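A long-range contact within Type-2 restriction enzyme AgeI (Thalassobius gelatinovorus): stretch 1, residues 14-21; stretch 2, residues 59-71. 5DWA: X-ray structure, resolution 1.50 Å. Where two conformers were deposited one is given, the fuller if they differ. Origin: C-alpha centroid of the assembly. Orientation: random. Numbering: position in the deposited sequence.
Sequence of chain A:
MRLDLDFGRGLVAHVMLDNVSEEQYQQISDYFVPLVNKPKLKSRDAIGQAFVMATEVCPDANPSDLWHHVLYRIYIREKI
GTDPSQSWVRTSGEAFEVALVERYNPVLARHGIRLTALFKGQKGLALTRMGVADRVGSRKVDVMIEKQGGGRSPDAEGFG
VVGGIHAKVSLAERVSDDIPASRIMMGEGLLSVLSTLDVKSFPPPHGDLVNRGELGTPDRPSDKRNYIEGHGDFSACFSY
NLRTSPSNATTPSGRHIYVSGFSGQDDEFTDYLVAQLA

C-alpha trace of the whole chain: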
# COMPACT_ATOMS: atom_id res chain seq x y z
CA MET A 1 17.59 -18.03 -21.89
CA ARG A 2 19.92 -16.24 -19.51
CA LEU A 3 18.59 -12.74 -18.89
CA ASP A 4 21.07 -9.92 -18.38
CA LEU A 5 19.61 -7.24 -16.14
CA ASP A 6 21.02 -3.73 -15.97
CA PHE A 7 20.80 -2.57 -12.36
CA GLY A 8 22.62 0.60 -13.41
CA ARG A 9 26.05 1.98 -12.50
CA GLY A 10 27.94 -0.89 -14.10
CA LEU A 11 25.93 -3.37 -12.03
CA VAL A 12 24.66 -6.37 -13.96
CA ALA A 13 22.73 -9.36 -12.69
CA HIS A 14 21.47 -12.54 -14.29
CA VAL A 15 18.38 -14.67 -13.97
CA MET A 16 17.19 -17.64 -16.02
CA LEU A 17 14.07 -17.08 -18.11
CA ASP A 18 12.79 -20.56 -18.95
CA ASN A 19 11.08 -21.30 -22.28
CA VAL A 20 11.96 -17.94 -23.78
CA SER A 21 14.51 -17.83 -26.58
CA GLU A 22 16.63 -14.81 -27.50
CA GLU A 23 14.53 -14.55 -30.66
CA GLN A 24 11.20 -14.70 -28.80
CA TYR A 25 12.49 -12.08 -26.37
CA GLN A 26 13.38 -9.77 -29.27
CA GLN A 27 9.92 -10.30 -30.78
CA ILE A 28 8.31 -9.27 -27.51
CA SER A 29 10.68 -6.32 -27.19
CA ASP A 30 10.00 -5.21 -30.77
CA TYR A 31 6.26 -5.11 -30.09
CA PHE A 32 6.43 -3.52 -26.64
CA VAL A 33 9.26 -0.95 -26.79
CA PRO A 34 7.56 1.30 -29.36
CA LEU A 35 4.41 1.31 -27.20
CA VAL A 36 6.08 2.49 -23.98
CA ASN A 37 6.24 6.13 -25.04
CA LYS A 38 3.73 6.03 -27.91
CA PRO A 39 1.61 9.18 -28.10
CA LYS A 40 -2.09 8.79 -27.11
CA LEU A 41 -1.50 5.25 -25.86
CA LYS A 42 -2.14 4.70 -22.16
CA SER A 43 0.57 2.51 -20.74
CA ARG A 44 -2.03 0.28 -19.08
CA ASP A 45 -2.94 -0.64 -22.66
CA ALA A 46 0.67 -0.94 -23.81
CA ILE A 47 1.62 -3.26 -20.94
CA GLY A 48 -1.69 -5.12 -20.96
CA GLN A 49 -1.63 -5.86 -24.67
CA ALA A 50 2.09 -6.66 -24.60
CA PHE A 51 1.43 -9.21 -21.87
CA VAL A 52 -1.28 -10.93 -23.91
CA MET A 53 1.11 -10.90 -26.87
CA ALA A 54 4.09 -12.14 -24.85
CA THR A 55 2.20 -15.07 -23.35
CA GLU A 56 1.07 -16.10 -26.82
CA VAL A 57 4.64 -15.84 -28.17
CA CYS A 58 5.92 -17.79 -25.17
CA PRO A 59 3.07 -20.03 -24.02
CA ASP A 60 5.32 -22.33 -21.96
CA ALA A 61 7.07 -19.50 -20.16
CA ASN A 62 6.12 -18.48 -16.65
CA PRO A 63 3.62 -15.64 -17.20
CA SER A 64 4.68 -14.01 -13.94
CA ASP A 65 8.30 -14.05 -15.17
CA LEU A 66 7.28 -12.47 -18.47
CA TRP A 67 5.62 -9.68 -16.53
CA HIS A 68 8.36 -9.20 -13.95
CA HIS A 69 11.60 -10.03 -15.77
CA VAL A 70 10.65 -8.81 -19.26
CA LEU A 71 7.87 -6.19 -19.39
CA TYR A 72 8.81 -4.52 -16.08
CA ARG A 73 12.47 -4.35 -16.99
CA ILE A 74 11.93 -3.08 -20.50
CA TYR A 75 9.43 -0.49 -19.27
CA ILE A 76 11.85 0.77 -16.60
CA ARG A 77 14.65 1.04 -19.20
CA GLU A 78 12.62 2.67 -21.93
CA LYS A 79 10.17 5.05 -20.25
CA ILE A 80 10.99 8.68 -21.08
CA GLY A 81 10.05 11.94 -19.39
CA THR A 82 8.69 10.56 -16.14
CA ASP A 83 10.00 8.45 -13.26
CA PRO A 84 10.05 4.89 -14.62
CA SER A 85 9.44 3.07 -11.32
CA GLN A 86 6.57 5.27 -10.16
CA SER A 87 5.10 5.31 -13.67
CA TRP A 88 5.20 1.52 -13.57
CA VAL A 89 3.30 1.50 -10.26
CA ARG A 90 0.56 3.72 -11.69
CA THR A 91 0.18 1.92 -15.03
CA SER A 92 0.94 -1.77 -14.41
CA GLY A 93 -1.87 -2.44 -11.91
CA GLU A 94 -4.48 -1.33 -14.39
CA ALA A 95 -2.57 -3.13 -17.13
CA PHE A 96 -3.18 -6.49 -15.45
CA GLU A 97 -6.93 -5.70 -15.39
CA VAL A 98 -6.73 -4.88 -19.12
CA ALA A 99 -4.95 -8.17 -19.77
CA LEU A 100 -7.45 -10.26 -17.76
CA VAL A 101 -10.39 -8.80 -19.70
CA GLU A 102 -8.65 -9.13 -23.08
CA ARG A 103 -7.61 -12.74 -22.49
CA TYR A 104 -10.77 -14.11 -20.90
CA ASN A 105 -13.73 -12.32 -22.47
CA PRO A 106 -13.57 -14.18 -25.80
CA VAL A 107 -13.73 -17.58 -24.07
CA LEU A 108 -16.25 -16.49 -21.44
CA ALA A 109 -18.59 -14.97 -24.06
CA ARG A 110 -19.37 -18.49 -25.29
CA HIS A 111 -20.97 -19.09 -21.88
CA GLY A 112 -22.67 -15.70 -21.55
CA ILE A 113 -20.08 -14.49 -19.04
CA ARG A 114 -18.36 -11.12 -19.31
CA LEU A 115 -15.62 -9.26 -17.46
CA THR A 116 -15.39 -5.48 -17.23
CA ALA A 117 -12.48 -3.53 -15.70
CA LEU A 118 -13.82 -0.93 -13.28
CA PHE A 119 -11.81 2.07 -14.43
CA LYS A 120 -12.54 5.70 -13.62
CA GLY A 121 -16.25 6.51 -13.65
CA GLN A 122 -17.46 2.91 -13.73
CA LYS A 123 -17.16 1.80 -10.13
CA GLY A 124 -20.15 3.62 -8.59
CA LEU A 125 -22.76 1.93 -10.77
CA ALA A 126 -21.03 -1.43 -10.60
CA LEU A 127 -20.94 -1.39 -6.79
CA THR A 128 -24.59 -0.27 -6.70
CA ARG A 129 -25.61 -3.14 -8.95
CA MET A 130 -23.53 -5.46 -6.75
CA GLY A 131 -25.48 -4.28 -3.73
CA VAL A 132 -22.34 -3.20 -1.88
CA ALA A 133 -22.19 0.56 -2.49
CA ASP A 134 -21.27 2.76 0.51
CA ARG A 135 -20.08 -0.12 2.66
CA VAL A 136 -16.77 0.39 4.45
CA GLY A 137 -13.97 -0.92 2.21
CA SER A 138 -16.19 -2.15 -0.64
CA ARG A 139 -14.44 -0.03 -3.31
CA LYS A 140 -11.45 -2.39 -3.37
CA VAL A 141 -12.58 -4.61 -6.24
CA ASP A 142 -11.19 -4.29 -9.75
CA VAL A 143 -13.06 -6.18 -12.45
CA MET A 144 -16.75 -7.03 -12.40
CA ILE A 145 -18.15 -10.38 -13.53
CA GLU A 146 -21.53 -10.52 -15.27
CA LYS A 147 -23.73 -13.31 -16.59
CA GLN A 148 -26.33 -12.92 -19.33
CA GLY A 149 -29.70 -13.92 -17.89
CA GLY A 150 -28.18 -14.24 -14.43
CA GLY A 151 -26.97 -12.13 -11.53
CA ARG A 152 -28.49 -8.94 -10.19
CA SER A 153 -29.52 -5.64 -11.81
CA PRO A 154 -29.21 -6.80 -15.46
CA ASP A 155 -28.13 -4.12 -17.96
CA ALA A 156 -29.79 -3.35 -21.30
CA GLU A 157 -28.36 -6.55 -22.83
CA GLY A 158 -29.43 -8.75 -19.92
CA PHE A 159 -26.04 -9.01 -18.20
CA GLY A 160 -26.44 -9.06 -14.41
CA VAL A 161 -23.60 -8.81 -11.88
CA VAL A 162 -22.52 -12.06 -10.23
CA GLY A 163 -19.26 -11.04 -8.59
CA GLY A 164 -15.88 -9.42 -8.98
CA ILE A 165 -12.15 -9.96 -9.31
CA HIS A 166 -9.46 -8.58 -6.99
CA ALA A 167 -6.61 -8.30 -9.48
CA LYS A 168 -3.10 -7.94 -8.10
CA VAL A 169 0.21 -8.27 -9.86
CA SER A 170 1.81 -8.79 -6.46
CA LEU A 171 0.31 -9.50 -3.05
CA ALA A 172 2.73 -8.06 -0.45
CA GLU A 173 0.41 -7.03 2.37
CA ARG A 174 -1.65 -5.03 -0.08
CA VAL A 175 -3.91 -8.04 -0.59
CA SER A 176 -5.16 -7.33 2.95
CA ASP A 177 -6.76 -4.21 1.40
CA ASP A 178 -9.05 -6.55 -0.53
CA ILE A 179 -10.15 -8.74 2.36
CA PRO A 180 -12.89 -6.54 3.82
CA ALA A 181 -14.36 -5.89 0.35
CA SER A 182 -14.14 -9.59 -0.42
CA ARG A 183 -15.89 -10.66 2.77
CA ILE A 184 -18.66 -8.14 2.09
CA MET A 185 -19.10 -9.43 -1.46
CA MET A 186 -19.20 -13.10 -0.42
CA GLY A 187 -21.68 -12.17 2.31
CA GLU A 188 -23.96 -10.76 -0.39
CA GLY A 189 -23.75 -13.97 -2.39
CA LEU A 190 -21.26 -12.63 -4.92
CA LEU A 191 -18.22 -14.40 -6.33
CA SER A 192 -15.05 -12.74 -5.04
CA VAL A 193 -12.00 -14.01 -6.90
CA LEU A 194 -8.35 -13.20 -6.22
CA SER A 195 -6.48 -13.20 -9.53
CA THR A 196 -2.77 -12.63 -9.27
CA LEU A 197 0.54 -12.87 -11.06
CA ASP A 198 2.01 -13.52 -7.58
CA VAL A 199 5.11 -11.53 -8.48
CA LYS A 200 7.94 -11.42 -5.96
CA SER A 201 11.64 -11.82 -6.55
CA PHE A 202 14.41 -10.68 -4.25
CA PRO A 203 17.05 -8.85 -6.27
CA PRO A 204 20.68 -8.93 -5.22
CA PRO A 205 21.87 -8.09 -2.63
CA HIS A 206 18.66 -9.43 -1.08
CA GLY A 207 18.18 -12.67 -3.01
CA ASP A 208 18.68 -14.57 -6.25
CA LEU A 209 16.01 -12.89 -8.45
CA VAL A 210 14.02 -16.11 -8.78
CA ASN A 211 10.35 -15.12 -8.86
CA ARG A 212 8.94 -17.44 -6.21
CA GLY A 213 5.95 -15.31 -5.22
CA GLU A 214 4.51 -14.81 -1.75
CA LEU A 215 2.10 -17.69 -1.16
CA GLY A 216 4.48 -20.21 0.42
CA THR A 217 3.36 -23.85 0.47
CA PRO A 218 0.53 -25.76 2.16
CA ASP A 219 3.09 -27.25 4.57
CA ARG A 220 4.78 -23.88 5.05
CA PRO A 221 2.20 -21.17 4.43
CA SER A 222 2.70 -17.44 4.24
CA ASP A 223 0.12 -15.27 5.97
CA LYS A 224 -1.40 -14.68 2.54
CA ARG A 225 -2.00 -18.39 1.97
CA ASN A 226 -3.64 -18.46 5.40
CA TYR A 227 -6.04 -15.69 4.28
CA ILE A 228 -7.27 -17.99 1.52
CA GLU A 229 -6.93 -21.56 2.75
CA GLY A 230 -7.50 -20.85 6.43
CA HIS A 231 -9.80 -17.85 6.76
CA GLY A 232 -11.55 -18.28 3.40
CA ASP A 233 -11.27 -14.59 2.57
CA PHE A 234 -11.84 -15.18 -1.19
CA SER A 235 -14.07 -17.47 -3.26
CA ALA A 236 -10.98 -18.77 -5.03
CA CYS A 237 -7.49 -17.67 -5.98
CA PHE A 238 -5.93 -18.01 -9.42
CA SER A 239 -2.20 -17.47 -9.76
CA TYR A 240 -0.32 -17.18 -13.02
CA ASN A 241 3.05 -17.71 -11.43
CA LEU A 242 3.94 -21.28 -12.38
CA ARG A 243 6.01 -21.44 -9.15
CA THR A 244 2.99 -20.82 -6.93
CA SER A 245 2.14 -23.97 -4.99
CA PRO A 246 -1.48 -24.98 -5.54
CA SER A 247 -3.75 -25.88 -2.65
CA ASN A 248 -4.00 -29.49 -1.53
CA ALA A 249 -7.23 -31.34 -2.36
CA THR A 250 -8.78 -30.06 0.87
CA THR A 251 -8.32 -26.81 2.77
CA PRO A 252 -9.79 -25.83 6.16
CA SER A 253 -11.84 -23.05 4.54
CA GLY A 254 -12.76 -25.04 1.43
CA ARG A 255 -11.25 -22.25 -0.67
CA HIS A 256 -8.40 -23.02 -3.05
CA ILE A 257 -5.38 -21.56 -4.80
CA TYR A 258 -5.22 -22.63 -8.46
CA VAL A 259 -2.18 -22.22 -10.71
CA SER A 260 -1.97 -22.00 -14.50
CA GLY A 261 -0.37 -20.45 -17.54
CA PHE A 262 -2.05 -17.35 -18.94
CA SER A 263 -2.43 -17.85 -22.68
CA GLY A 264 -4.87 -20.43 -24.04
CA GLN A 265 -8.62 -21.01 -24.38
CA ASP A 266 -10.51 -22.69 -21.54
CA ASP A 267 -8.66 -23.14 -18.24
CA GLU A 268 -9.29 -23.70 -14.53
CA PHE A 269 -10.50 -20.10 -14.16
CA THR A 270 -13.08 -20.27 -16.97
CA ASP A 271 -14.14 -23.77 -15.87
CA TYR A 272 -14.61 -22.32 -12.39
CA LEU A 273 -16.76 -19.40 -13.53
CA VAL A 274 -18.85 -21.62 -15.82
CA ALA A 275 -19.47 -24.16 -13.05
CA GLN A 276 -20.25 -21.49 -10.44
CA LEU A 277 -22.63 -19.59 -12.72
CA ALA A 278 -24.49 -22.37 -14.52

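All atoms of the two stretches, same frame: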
# COMPACT_ATOMS: atom_id res chain seq x y z
N HIS A 14 21.95 -11.54 -13.36
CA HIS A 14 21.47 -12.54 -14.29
C HIS A 14 20.36 -13.32 -13.63
O HIS A 14 20.34 -13.48 -12.41
CB HIS A 14 22.60 -13.47 -14.72
CG HIS A 14 23.81 -12.74 -15.22
ND1 HIS A 14 23.93 -12.32 -16.53
CD2 HIS A 14 24.93 -12.33 -14.59
CE1 HIS A 14 25.09 -11.69 -16.68
NE2 HIS A 14 25.71 -11.69 -15.52
N VAL A 15 19.42 -13.77 -14.44
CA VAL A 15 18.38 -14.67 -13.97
C VAL A 15 17.98 -15.52 -15.17
O VAL A 15 18.01 -15.06 -16.31
CB VAL A 15 17.17 -13.90 -13.37
CG1 VAL A 15 16.44 -13.11 -14.45
CG2 VAL A 15 16.21 -14.86 -12.66
N MET A 16 17.61 -16.77 -14.92
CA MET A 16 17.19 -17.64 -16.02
C MET A 16 15.71 -17.45 -16.34
O MET A 16 14.87 -17.47 -15.44
CB MET A 16 17.49 -19.10 -15.69
CG MET A 16 18.98 -19.39 -15.52
SD MET A 16 19.95 -18.99 -16.99
CE MET A 16 19.19 -20.08 -18.19
N LEU A 17 15.42 -17.27 -17.62
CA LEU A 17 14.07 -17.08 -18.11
C LEU A 17 13.70 -18.28 -18.97
O LEU A 17 13.97 -18.31 -20.17
CB LEU A 17 13.96 -15.78 -18.90
CG LEU A 17 12.58 -15.40 -19.43
CD1 LEU A 17 11.63 -15.12 -18.26
CD2 LEU A 17 12.66 -14.21 -20.37
N ASP A 18 13.11 -19.28 -18.32
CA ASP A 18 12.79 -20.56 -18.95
C ASP A 18 11.77 -20.44 -20.07
O ASP A 18 10.82 -19.66 -19.98
CB ASP A 18 12.27 -21.55 -17.90
CG ASP A 18 13.22 -21.72 -16.74
OD1 ASP A 18 14.43 -21.90 -16.99
OD2 ASP A 18 12.77 -21.67 -15.58
N ASN A 19 11.98 -21.23 -21.12
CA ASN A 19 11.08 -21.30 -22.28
C ASN A 19 10.86 -19.96 -22.97
O ASN A 19 9.78 -19.68 -23.48
CB ASN A 19 9.74 -21.91 -21.86
CG ASN A 19 9.88 -23.38 -21.51
OD1 ASN A 19 10.17 -24.21 -22.37
ND2 ASN A 19 9.69 -23.70 -20.23
N VAL A 20 11.91 -19.14 -22.97
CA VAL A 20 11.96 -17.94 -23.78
C VAL A 20 13.30 -17.93 -24.49
O VAL A 20 14.35 -17.98 -23.84
CB VAL A 20 11.82 -16.65 -22.95
CG1 VAL A 20 11.91 -15.42 -23.85
CG2 VAL A 20 10.51 -16.66 -22.18
N SER A 21 13.28 -17.89 -25.81
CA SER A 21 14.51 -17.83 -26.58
C SER A 21 14.92 -16.37 -26.78
O SER A 21 14.10 -15.46 -26.62
CB SER A 21 14.35 -18.52 -27.93
OG SER A 21 13.47 -17.81 -28.77
N PRO A 59 4.14 -19.41 -24.80
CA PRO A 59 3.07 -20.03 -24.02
C PRO A 59 3.56 -20.97 -22.91
O PRO A 59 2.78 -21.28 -22.00
CB PRO A 59 2.27 -20.81 -25.07
CG PRO A 59 3.25 -21.08 -26.17
CD PRO A 59 4.19 -19.92 -26.19
N ASP A 60 4.80 -21.43 -22.98
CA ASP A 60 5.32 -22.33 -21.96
C ASP A 60 6.13 -21.60 -20.90
O ASP A 60 6.56 -22.19 -19.91
CB ASP A 60 6.18 -23.42 -22.61
CG ASP A 60 5.37 -24.34 -23.50
OD1 ASP A 60 4.17 -24.53 -23.21
OD2 ASP A 60 5.93 -24.86 -24.48
N ALA A 61 6.33 -20.30 -21.11
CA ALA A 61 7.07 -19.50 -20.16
C ALA A 61 6.20 -19.20 -18.96
O ALA A 61 4.97 -19.26 -19.05
CB ALA A 61 7.56 -18.22 -20.81
N ASN A 62 6.83 -18.90 -17.84
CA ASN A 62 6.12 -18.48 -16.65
C ASN A 62 5.56 -17.07 -16.88
O ASN A 62 6.31 -16.11 -17.04
CB ASN A 62 7.05 -18.52 -15.43
CG ASN A 62 6.34 -18.22 -14.12
OD1 ASN A 62 5.27 -17.61 -14.11
ND2 ASN A 62 6.94 -18.65 -13.01
N PRO A 63 4.22 -16.94 -16.90
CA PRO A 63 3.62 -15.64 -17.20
C PRO A 63 4.10 -14.57 -16.22
O PRO A 63 4.40 -13.44 -16.60
CB PRO A 63 2.12 -15.90 -17.04
CG PRO A 63 1.96 -17.37 -17.30
CD PRO A 63 3.20 -17.99 -16.72
N SER A 64 4.22 -14.95 -14.96
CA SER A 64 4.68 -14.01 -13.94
C SER A 64 6.10 -13.53 -14.24
O SER A 64 6.42 -12.36 -14.01
CB SER A 64 4.60 -14.65 -12.56
OG SER A 64 4.85 -13.70 -11.54
N ASP A 65 6.94 -14.42 -14.77
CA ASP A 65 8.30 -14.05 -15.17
C ASP A 65 8.30 -13.14 -16.39
O ASP A 65 9.13 -12.24 -16.49
CB ASP A 65 9.15 -15.30 -15.45
CG ASP A 65 9.64 -15.97 -14.18
OD1 ASP A 65 9.12 -15.66 -13.09
OD2 ASP A 65 10.54 -16.82 -14.28
N LEU A 66 7.36 -13.35 -17.32
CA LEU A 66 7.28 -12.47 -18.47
C LEU A 66 6.91 -11.06 -18.02
O LEU A 66 7.41 -10.07 -18.54
CB LEU A 66 6.27 -12.97 -19.50
CG LEU A 66 6.63 -14.26 -20.23
CD1 LEU A 66 5.48 -14.70 -21.11
CD2 LEU A 66 7.89 -14.03 -21.07
N TRP A 67 6.01 -10.98 -17.04
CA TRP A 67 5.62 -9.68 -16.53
C TRP A 67 6.77 -9.01 -15.79
O TRP A 67 7.08 -7.84 -16.02
CB TRP A 67 4.42 -9.83 -15.59
CG TRP A 67 3.79 -8.57 -15.14
CD1 TRP A 67 4.16 -7.78 -14.09
CD2 TRP A 67 2.62 -7.97 -15.70
NE1 TRP A 67 3.30 -6.71 -13.97
CE2 TRP A 67 2.35 -6.81 -14.95
CE3 TRP A 67 1.78 -8.31 -16.76
CZ2 TRP A 67 1.25 -5.97 -15.24
CZ3 TRP A 67 0.69 -7.49 -17.04
CH2 TRP A 67 0.43 -6.33 -16.28
N HIS A 68 7.40 -9.76 -14.89
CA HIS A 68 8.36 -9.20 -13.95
C HIS A 68 9.76 -9.05 -14.52
O HIS A 68 10.42 -8.05 -14.25
CB HIS A 68 8.40 -10.05 -12.68
CG HIS A 68 9.35 -9.55 -11.64
ND1 HIS A 68 9.27 -8.27 -11.12
CD2 HIS A 68 10.40 -10.15 -11.03
CE1 HIS A 68 10.23 -8.11 -10.23
NE2 HIS A 68 10.93 -9.23 -10.15
N HIS A 69 10.22 -10.05 -15.27
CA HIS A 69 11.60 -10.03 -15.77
C HIS A 69 11.71 -9.43 -17.16
O HIS A 69 12.81 -9.05 -17.58
CB HIS A 69 12.22 -11.44 -15.78
CG HIS A 69 12.50 -11.99 -14.42
ND1 HIS A 69 13.04 -11.25 -13.40
CD2 HIS A 69 12.32 -13.24 -13.91
CE1 HIS A 69 13.18 -12.00 -12.32
NE2 HIS A 69 12.75 -13.22 -12.61
N VAL A 70 10.60 -9.35 -17.90
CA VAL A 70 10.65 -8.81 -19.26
C VAL A 70 9.95 -7.46 -19.36
O VAL A 70 10.61 -6.44 -19.55
CB VAL A 70 10.03 -9.78 -20.29
CG1 VAL A 70 10.10 -9.19 -21.71
CG2 VAL A 70 10.74 -11.12 -20.22
N LEU A 71 8.63 -7.43 -19.21
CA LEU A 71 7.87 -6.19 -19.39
C LEU A 71 8.27 -5.10 -18.39
O LEU A 71 8.53 -3.97 -18.78
CB LEU A 71 6.36 -6.46 -19.29
CG LEU A 71 5.76 -7.41 -20.34
CD1 LEU A 71 4.23 -7.48 -20.22
CD2 LEU A 71 6.17 -7.01 -21.76
O HOH W 1 11.55 -18.40 -15.90
O HOH W 2 9.54 -18.38 -17.84
O HOH W 3 7.22 -20.62 -24.37
O HOH W 4 8.66 -22.09 -18.03

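The end of a strand and the turn that follows it pack against the first turns of a helix and the loop leading into it, through a small apolar seam flanked by water bridges. The two stretches bury 421 Å² and come closest along the backbone where the CA atoms of N19 and A61 lie 4.9 Å apart; at L17 and D65 the CA separation has widened to 7.1 Å.

In stretch 1, strand residues 14-16 give way to a type II beta turn from L17 to V20. In stretch 2, N62 occupies the N-cap of the helix: its OD1 accepts from S64 N at 3.0 Å, satisfying an amide that has no preceding helical carbonyl to bond. A wider pi-type turn spans 66-71, where L71 N reaches back to L66 O at 3.0 Å.

The apolar contacts follow the chain. V15 places CG1 almost directly above the H69 ring, 3.9 Å from its centroid and 4° off the normal, a CH-pi contact over the face. L17 points its CA-to-CB bond sideways, yet its t rotamer carries the isobutyl end to the helix, with CD2 3.6 Å from V70 CG2 and CD1 3.8 Å from D65 CB. Closing the turn, V20 CG2 lies 3.6 Å from A61 CB and 3.9 Å from L66 CD2, so one methyl touches both the loop and the helix.

Polar groups are joined chiefly through solvent. One water accepts from D18 N (3.0 Å) and donates to D65 OD2 (2.5 Å), tying the turn to a helix carboxylate. A second donates to D18 O and accepts from N62 N, both at 2.8 Å. The third links N19 O to D60 N, each 2.9 Å from the water, and a fourth accepts from N19 ND2 at 2.9 Å while donating to D60 O at 2.8 Å.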